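Local coordinates for transglutaminase-like domain-containing protein (Streptococcus suis, PDB 4XZ7) that acts as a transglutaminase with antiphagocytic properties, a virulence factor whose piece described here pairs into a homodimer and holds the transglutaminase-like domain, at the interface of chains A and B. Residues are numbered along the deposited sequence; one frame, centred on the assembly and turned at random. Chains: chain A/B, Putative uncharacterized protein.

Contact 1: the interface of chains A and B. Residues chain A 247-248, 251-252, 265; chain B 169, 172-173.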
loop_
_atom_site.group_PDB
_atom_site.type_symbol
_atom_site.label_atom_id
_atom_site.label_comp_id
_atom_site.label_asym_id
_atom_site.label_seq_id
_atom_site.Cartn_x
_atom_site.Cartn_y
_atom_site.Cartn_z
ATOM N N TYR A 247 8.382 -8.188 3.294
ATOM C CA TYR A 247 8.785 -8.679 4.599
ATOM C C TYR A 247 7.526 -8.921 5.418
ATOM O O TYR A 247 7.348 -9.991 5.982
ATOM C CB TYR A 247 9.710 -7.687 5.325
ATOM C CG TYR A 247 9.968 -8.126 6.765
ATOM C CD1 TYR A 247 10.950 -9.064 7.063
ATOM C CD2 TYR A 247 9.189 -7.642 7.812
ATOM C CE1 TYR A 247 11.159 -9.505 8.371
ATOM C CE2 TYR A 247 9.388 -8.068 9.123
ATOM C CZ TYR A 247 10.380 -8.994 9.394
ATOM O OH TYR A 247 10.577 -9.423 10.684
ATOM N N TYR A 248 6.641 -7.924 5.466
ATOM C CA TYR A 248 5.432 -8.062 6.258
ATOM C C TYR A 248 4.499 -9.105 5.660
ATOM O O TYR A 248 3.883 -9.877 6.401
ATOM C CB TYR A 248 4.756 -6.698 6.413
ATOM C CG TYR A 248 5.771 -5.742 6.989
ATOM C CD1 TYR A 248 6.255 -5.943 8.277
ATOM C CD2 TYR A 248 6.304 -4.697 6.235
ATOM C CE1 TYR A 248 7.223 -5.119 8.828
ATOM C CE2 TYR A 248 7.274 -3.851 6.785
ATOM C CZ TYR A 248 7.728 -4.079 8.083
ATOM O OH TYR A 248 8.689 -3.288 8.668
ATOM N N SER A 251 5.634 -12.363 6.770
ATOM C CA SER A 251 5.854 -12.500 8.202
ATOM C C SER A 251 4.568 -12.604 9.010
ATOM O O SER A 251 4.599 -13.072 10.150
ATOM C CB SER A 251 6.691 -11.321 8.718
ATOM O OG SER A 251 8.034 -11.427 8.273
ATOM N N ASP A 252 3.442 -12.172 8.444
ATOM C CA ASP A 252 2.229 -12.077 9.255
ATOM C C ASP A 252 1.435 -13.386 9.263
ATOM O O ASP A 252 1.875 -14.401 8.722
ATOM C CB ASP A 252 1.363 -10.875 8.824
ATOM C CG ASP A 252 0.716 -11.024 7.442
ATOM O OD1 ASP A 252 0.621 -12.124 6.888
ATOM O OD2 ASP A 252 0.228 -9.998 6.926
ATOM N N VAL A 265 9.317 -15.413 10.504
ATOM C CA VAL A 265 8.283 -15.047 11.431
ATOM C C VAL A 265 6.970 -15.667 10.993
ATOM O O VAL A 265 6.244 -16.122 11.794
ATOM C CB VAL A 265 8.189 -13.553 11.683
ATOM C CG1 VAL A 265 7.090 -13.264 12.672
ATOM C CG2 VAL A 265 9.506 -13.062 12.203
ATOM N N TYR B 169 1.322 -6.282 12.484
ATOM C CA TYR B 169 2.073 -5.361 11.638
ATOM C C TYR B 169 1.241 -4.192 11.110
ATOM O O TYR B 169 1.614 -3.575 10.112
ATOM C CB TYR B 169 2.708 -6.106 10.466
ATOM C CG TYR B 169 3.769 -7.097 10.899
ATOM C CD1 TYR B 169 4.978 -6.668 11.428
ATOM C CD2 TYR B 169 3.554 -8.467 10.790
ATOM C CE1 TYR B 169 5.956 -7.582 11.839
ATOM C CE2 TYR B 169 4.521 -9.384 11.195
ATOM C CZ TYR B 169 5.710 -8.946 11.702
ATOM O OH TYR B 169 6.645 -9.873 12.073
ATOM N N ASP B 172 3.236 -0.860 10.376
ATOM C CA ASP B 172 4.157 -1.096 9.284
ATOM C C ASP B 172 3.395 -1.060 7.950
ATOM O O ASP B 172 3.765 -0.328 7.018
ATOM C CB ASP B 172 4.878 -2.425 9.506
ATOM C CG ASP B 172 5.620 -2.463 10.849
ATOM O OD1 ASP B 172 6.656 -1.793 10.944
ATOM O OD2 ASP B 172 5.172 -3.144 11.808
ATOM N N TYR B 173 2.292 -1.794 7.885
ATOM C CA TYR B 173 1.452 -1.788 6.689
ATOM C C TYR B 173 0.888 -0.403 6.362
ATOM O O TYR B 173 0.876 0.027 5.188
ATOM C CB TYR B 173 0.296 -2.772 6.850
ATOM C CG TYR B 173 0.634 -4.198 6.479
ATOM C CD1 TYR B 173 1.113 -4.519 5.206
ATOM C CD2 TYR B 173 0.445 -5.228 7.385
ATOM C CE1 TYR B 173 1.396 -5.841 4.852
ATOM C CE2 TYR B 173 0.713 -6.545 7.044
ATOM C CZ TYR B 173 1.182 -6.845 5.780
ATOM O OH TYR B 173 1.440 -8.151 5.461
HETATM O O HOH W 1 9.019 -8.910 12.732
#
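A:Tyr248 and B:Tyr169 bring two aromatic rings together across the homodimer interface, where helix 245-249 and the loop after it on chain A receive the start of helix 170-181 of chain B. The apolar packing centres on the A:Tyr248 ring. Its CD1 lies 3.5 Å from CD1 of B:Tyr169, the two side chains crossing at about a right angle, with CE1 of B:Tyr169 at the edge of the A:Tyr248 ring. One face takes the B:Asp172 methylene in a CH-pi contact, CB standing 3.7 Å from the ring centroid; its carboxylate stacks nearly parallel to the ring, the planes 15° apart. A:Tyr247 CD2 backs the opposite face. B:Tyr169 also passes A:Asp252 CB and A:Ser251 CB, and its OH rests 3.5 Å from A:Val265 CG1, near the start of helix 264-277, which probably carries the family's nucleophilic cysteine.

Polar contacts gather at the phenol tips. B:Tyr173 OH donates to A:Asp252 OD2 at 2.7 Å, from above the carboxylate plane; a chi1 of 69° points the A:Asp252 carboxylate at this hydroxyl. The backbone carbonyl A:Tyr248 O, 3.1 Å from B:Tyr173 OH, is a possible alternative acceptor, since one hydrogen cannot serve both fully. Within chain A, A:Ser251 OG donates a hydrogen bond to A:Tyr247 O and sits over the A:Tyr247 ring centre.

Water supplies the last link: water 1 O is 2.6 Å from both A:Tyr247 OH and B:Tyr169 OH.

Contact 2: the interface of chains A and B. Residues chain A 107-109, 166-167; chain B 183-186.
A:Asp166 meets the backbone of B:Asn185 and B:Val186 with both carboxylate oxygens, and A:Asp166 and B:Val186 are the two residues with most surface buried in this patch. OD2 accepts the B:Asn185 N-H at 2.7 Å through its syn lone pair, although the bond is bent, 133° at the hydrogen. OD1 takes the N-H of B:Val186 at 2.9 Å along a straighter line, 167° at the hydrogen. With CG anti to the backbone N (chi1 -158°), the carboxylate extends towards the partner loop and receives two successive amides. OD1 also accepts A:Asn167 N from its own chain at 2.8 Å; the two donors come from opposite faces of the carboxylate plane, which should resist its rotation.

B:Val186 returns a bond through its carbonyl: A:Gly109 N donates to B:Val186 O at 3.0 Å, from above the carbonyl plane. The same oxygen lies beside the A:Phe107 methylene, CB being 3.4 Å away, while B:Val186 CG2 rests against A:Asp166 OD1.

A:Asn167, next in buried surface, uses its side-chain amide on B:Asn183. Its ND2 donates to the backbone carbonyl B:Asn183 O at 2.9 Å, the acceptor near the amide plane; here too the main chain of chain B is what is read.

In the fold, the short 3-10 helix at 108-110 and strand 164-167 of chain A receive the loop that joins helices 170-181 and 188-205 of chain B.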
loop_
_atom_site.group_PDB
_atom_site.type_symbol
_atom_site.label_atom_id
_atom_site.label_comp_id
_atom_site.label_asym_id
_atom_site.label_seq_id
_atom_site.Cartn_x
_atom_site.Cartn_y
_atom_site.Cartn_z
ATOM N N PHE A 107 -8.651 16.263 -13.466
ATOM C CA PHE A 107 -7.775 15.535 -12.571
ATOM C C PHE A 107 -8.574 14.675 -11.624
ATOM O O PHE A 107 -9.657 15.048 -11.197
ATOM C CB PHE A 107 -6.856 16.490 -11.827
ATOM C CG PHE A 107 -5.695 16.921 -12.651
ATOM C CD1 PHE A 107 -5.811 17.989 -13.521
ATOM C CD2 PHE A 107 -4.501 16.212 -12.608
ATOM C CE1 PHE A 107 -4.739 18.372 -14.307
ATOM C CE2 PHE A 107 -3.434 16.585 -13.395
ATOM C CZ PHE A 107 -3.551 17.667 -14.244
ATOM N N SER A 108 -8.034 13.495 -11.356
ATOM C CA SER A 108 -8.660 12.503 -10.495
ATOM C C SER A 108 -9.076 13.084 -9.148
ATOM O O SER A 108 -10.226 12.952 -8.735
ATOM C CB SER A 108 -7.703 11.325 -10.293
ATOM O OG SER A 108 -8.208 10.403 -9.354
ATOM N N GLY A 109 -8.141 13.741 -8.474
ATOM C CA GLY A 109 -8.401 14.297 -7.161
ATOM C C GLY A 109 -9.409 15.433 -7.038
ATOM O O GLY A 109 -9.645 15.913 -5.933
ATOM N N ASP A 166 -4.196 11.216 -14.042
ATOM C CA ASP A 166 -3.588 11.024 -12.745
ATOM C C ASP A 166 -2.126 10.649 -12.985
ATOM O O ASP A 166 -1.735 10.400 -14.128
ATOM C CB ASP A 166 -4.315 9.923 -11.958
ATOM C CG ASP A 166 -4.091 10.027 -10.455
ATOM O OD1 ASP A 166 -3.286 10.872 -10.001
ATOM O OD2 ASP A 166 -4.723 9.253 -9.710
ATOM N N ASN A 167 -1.327 10.659 -11.925
ATOM C CA ASN A 167 -0.016 10.020 -11.904
ATOM C C ASN A 167 -0.029 8.762 -12.781
ATOM O O ASN A 167 -0.876 7.882 -12.587
ATOM C CB ASN A 167 0.329 9.682 -10.453
ATOM C CG ASN A 167 1.755 9.219 -10.263
ATOM O OD1 ASN A 167 2.312 8.487 -11.086
ATOM N ND2 ASN A 167 2.351 9.620 -9.147
ATOM N N ASN B 183 0.843 10.229 -3.681
ATOM C CA ASN B 183 1.150 10.759 -5.015
ATOM C C ASN B 183 0.138 10.402 -6.104
ATOM O O ASN B 183 0.363 10.674 -7.291
ATOM C CB ASN B 183 2.535 10.281 -5.448
ATOM C CG ASN B 183 3.654 10.968 -4.682
ATOM O OD1 ASN B 183 3.402 11.804 -3.807
ATOM N ND2 ASN B 183 4.897 10.616 -5.006
ATOM N N ILE B 184 -0.973 9.779 -5.721
ATOM C CA ILE B 184 -2.016 9.513 -6.701
ATOM C C ILE B 184 -3.295 10.243 -6.322
ATOM O O ILE B 184 -3.327 10.955 -5.316
ATOM C CB ILE B 184 -2.303 8.012 -6.861
ATOM C CG1 ILE B 184 -2.677 7.364 -5.522
ATOM C CG2 ILE B 184 -1.117 7.327 -7.502
ATOM C CD1 ILE B 184 -3.081 5.876 -5.646
ATOM N N ASN B 185 -4.344 10.070 -7.126
ATOM C CA ASN B 185 -5.513 10.948 -7.038
ATOM C C ASN B 185 -5.039 12.392 -7.057
ATOM O O ASN B 185 -5.496 13.211 -6.280
ATOM C CB ASN B 185 -6.327 10.661 -5.765
ATOM C CG ASN B 185 -6.553 9.181 -5.549
ATOM O OD1 ASN B 185 -7.069 8.487 -6.426
ATOM N ND2 ASN B 185 -6.132 8.681 -4.398
ATOM N N VAL B 186 -4.075 12.681 -7.928
ATOM C CA VAL B 186 -3.505 14.011 -8.007
ATOM C C VAL B 186 -4.582 15.058 -8.348
ATOM O O VAL B 186 -5.427 14.835 -9.219
ATOM C CB VAL B 186 -2.385 14.061 -9.054
ATOM C CG1 VAL B 186 -1.947 15.518 -9.298
ATOM C CG2 VAL B 186 -1.219 13.189 -8.620
#

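Contact 3: the interface of chains A and B. Residues chain A 183-184, 186, 252-254; chain B 142, 166-167, 173.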
loop_
_atom_site.group_PDB
_atom_site.type_symbol
_atom_site.label_atom_id
_atom_site.label_comp_id
_atom_site.label_asym_id
_atom_site.label_seq_id
_atom_site.Cartn_x
_atom_site.Cartn_y
_atom_site.Cartn_z
ATOM N N ASN A 183 -4.541 -7.182 4.606
ATOM C CA ASN A 183 -4.226 -8.054 5.746
ATOM C C ASN A 183 -4.383 -7.371 7.100
ATOM O O ASN A 183 -4.005 -7.949 8.120
ATOM C CB ASN A 183 -2.789 -8.602 5.628
ATOM C CG ASN A 183 -2.642 -9.594 4.506
ATOM O OD1 ASN A 183 -3.622 -9.941 3.853
ATOM N ND2 ASN A 183 -1.418 -10.055 4.264
ATOM N N ILE A 184 -4.914 -6.144 7.111
ATOM C CA ILE A 184 -5.184 -5.436 8.368
ATOM C C ILE A 184 -6.667 -5.128 8.493
ATOM O O ILE A 184 -7.460 -5.458 7.600
ATOM C CB ILE A 184 -4.359 -4.133 8.487
ATOM C CG1 ILE A 184 -4.637 -3.188 7.321
ATOM C CG2 ILE A 184 -2.869 -4.456 8.552
ATOM C CD1 ILE A 184 -4.103 -1.792 7.547
ATOM N N VAL A 186 -8.326 -6.795 10.495
ATOM C CA VAL A 186 -8.769 -8.180 10.443
ATOM C C VAL A 186 -10.114 -8.328 11.150
ATOM O O VAL A 186 -10.308 -7.780 12.249
ATOM C CB VAL A 186 -7.704 -9.118 11.075
ATOM C CG1 VAL A 186 -8.233 -10.536 11.171
ATOM C CG2 VAL A 186 -6.398 -9.051 10.257
ATOM N N ASP A 252 3.442 -12.172 8.444
ATOM C CA ASP A 252 2.229 -12.077 9.255
ATOM C C ASP A 252 1.435 -13.386 9.263
ATOM O O ASP A 252 1.875 -14.401 8.722
ATOM C CB ASP A 252 1.363 -10.875 8.824
ATOM C CG ASP A 252 0.716 -11.024 7.442
ATOM O OD1 ASP A 252 0.621 -12.124 6.888
ATOM O OD2 ASP A 252 0.228 -9.998 6.926
ATOM N N LEU A 253 0.266 -13.379 9.886
ATOM C CA LEU A 253 -0.452 -14.640 10.109
ATOM C C LEU A 253 -1.041 -15.210 8.833
ATOM O O LEU A 253 -1.522 -16.351 8.832
ATOM C CB LEU A 253 -1.578 -14.466 11.131
ATOM C CG LEU A 253 -2.802 -13.615 10.767
ATOM C CD1 LEU A 253 -3.916 -13.864 11.770
ATOM C CD2 LEU A 253 -2.450 -12.128 10.758
ATOM N N PHE A 254 -1.015 -14.427 7.755
ATOM C CA PHE A 254 -1.596 -14.882 6.483
ATOM C C PHE A 254 -0.528 -15.352 5.490
ATOM O O PHE A 254 -0.834 -15.788 4.372
ATOM C CB PHE A 254 -2.427 -13.768 5.859
ATOM C CG PHE A 254 -3.502 -13.230 6.762
ATOM C CD1 PHE A 254 -4.551 -14.042 7.176
ATOM C CD2 PHE A 254 -3.477 -11.910 7.181
ATOM C CE1 PHE A 254 -5.548 -13.544 7.998
ATOM C CE2 PHE A 254 -4.474 -11.403 7.986
ATOM C CZ PHE A 254 -5.519 -12.218 8.398
ATOM N N GLY B 142 -0.211 -13.912 15.967
ATOM C CA GLY B 142 0.101 -12.880 14.987
ATOM C C GLY B 142 -0.625 -11.560 15.173
ATOM O O GLY B 142 -0.648 -10.717 14.268
ATOM N N ASP B 166 -5.622 -6.754 16.115
ATOM C CA ASP B 166 -5.440 -6.722 14.675
ATOM C C ASP B 166 -4.118 -7.398 14.376
ATOM O O ASP B 166 -3.348 -7.720 15.294
ATOM C CB ASP B 166 -5.437 -5.279 14.151
ATOM C CG ASP B 166 -5.831 -5.176 12.678
ATOM O OD1 ASP B 166 -5.882 -6.211 11.977
ATOM O OD2 ASP B 166 -6.081 -4.039 12.223
ATOM N N ASN B 167 -3.885 -7.642 13.093
ATOM C CA ASN B 167 -2.562 -7.955 12.561
ATOM C C ASN B 167 -1.505 -7.162 13.303
ATOM O O ASN B 167 -1.631 -5.945 13.425
ATOM C CB ASN B 167 -2.582 -7.620 11.052
ATOM C CG ASN B 167 -1.381 -8.117 10.320
ATOM O OD1 ASN B 167 -0.260 -7.974 10.788
ATOM N ND2 ASN B 167 -1.603 -8.680 9.125
ATOM N N TYR B 173 2.292 -1.794 7.885
ATOM C CA TYR B 173 1.452 -1.788 6.689
ATOM C C TYR B 173 0.888 -0.403 6.362
ATOM O O TYR B 173 0.876 0.027 5.188
ATOM C CB TYR B 173 0.296 -2.772 6.850
ATOM C CG TYR B 173 0.634 -4.198 6.479
ATOM C CD1 TYR B 173 1.113 -4.519 5.206
ATOM C CD2 TYR B 173 0.445 -5.228 7.385
ATOM C CE1 TYR B 173 1.396 -5.841 4.852
ATOM C CE2 TYR B 173 0.713 -6.545 7.044
ATOM C CZ TYR B 173 1.182 -6.845 5.780
ATOM O OH TYR B 173 1.440 -8.151 5.461
#
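The B:Asn167 amide and the A:Asp252 carboxylate meet across the interface with their planes 65° apart, the amide coming to one face of the carboxylate and the hydroxyl of the B:Tyr173 ring to the other. B:Asn167 ND2 donates to A:Asn183 O at 2.7 Å, and also to A:Asp252 OD2 at 3.1 Å, the carboxylate oxygen lying in the amide plane. Chi1 of -170° sets CG anti to the backbone N and carries the amide across to chain A. Behind, in chain A, the A:Phe254 ring has A:Leu253 CG over the centre of one face, with A:Asn183 O and A:Val186 CG2 at its edge.

OD2 of A:Asp252 accepts from at least three donors: the two from chain B, each about 50° out of the plane, and A:Asn183 ND2 on the syn lone pair. Together these should restrict the carboxylate's rotation and would favour its charged form. OD1 accepts A:Phe254 N at 3.0 Å. A:Ile184 CG2 packs on B:Tyr173 CD2 at 3.6 Å, the side chains running antiparallel alongside one another, and A:Val186 N donates almost straight to B:Asp166 OD1.

The patch ties the loop after helix 245-249 and that before helix 188-205 to strand 164-167 and helix 170-181 of the partner, helping hold the homodimer together.

Contact 1 and contact 3 are neighbours, the centres of their C-alpha atoms about 7 Å apart, and they share A:Asp252 and B:Tyr173; together they form one continuous patch. Contact 2 lies about 28 Å from contact 1 and about 29 Å from contact 3, measured between the same centres. It is nonetheless the two-fold counterpart of part of contact 3: strand 164-167 and the loop before helix 188-205 meet in both, with the chains exchanged. The homodimer is therefore held at two separated, symmetry-related places, each chain supplying both surfaces, which should fix the orientation of the two subunits.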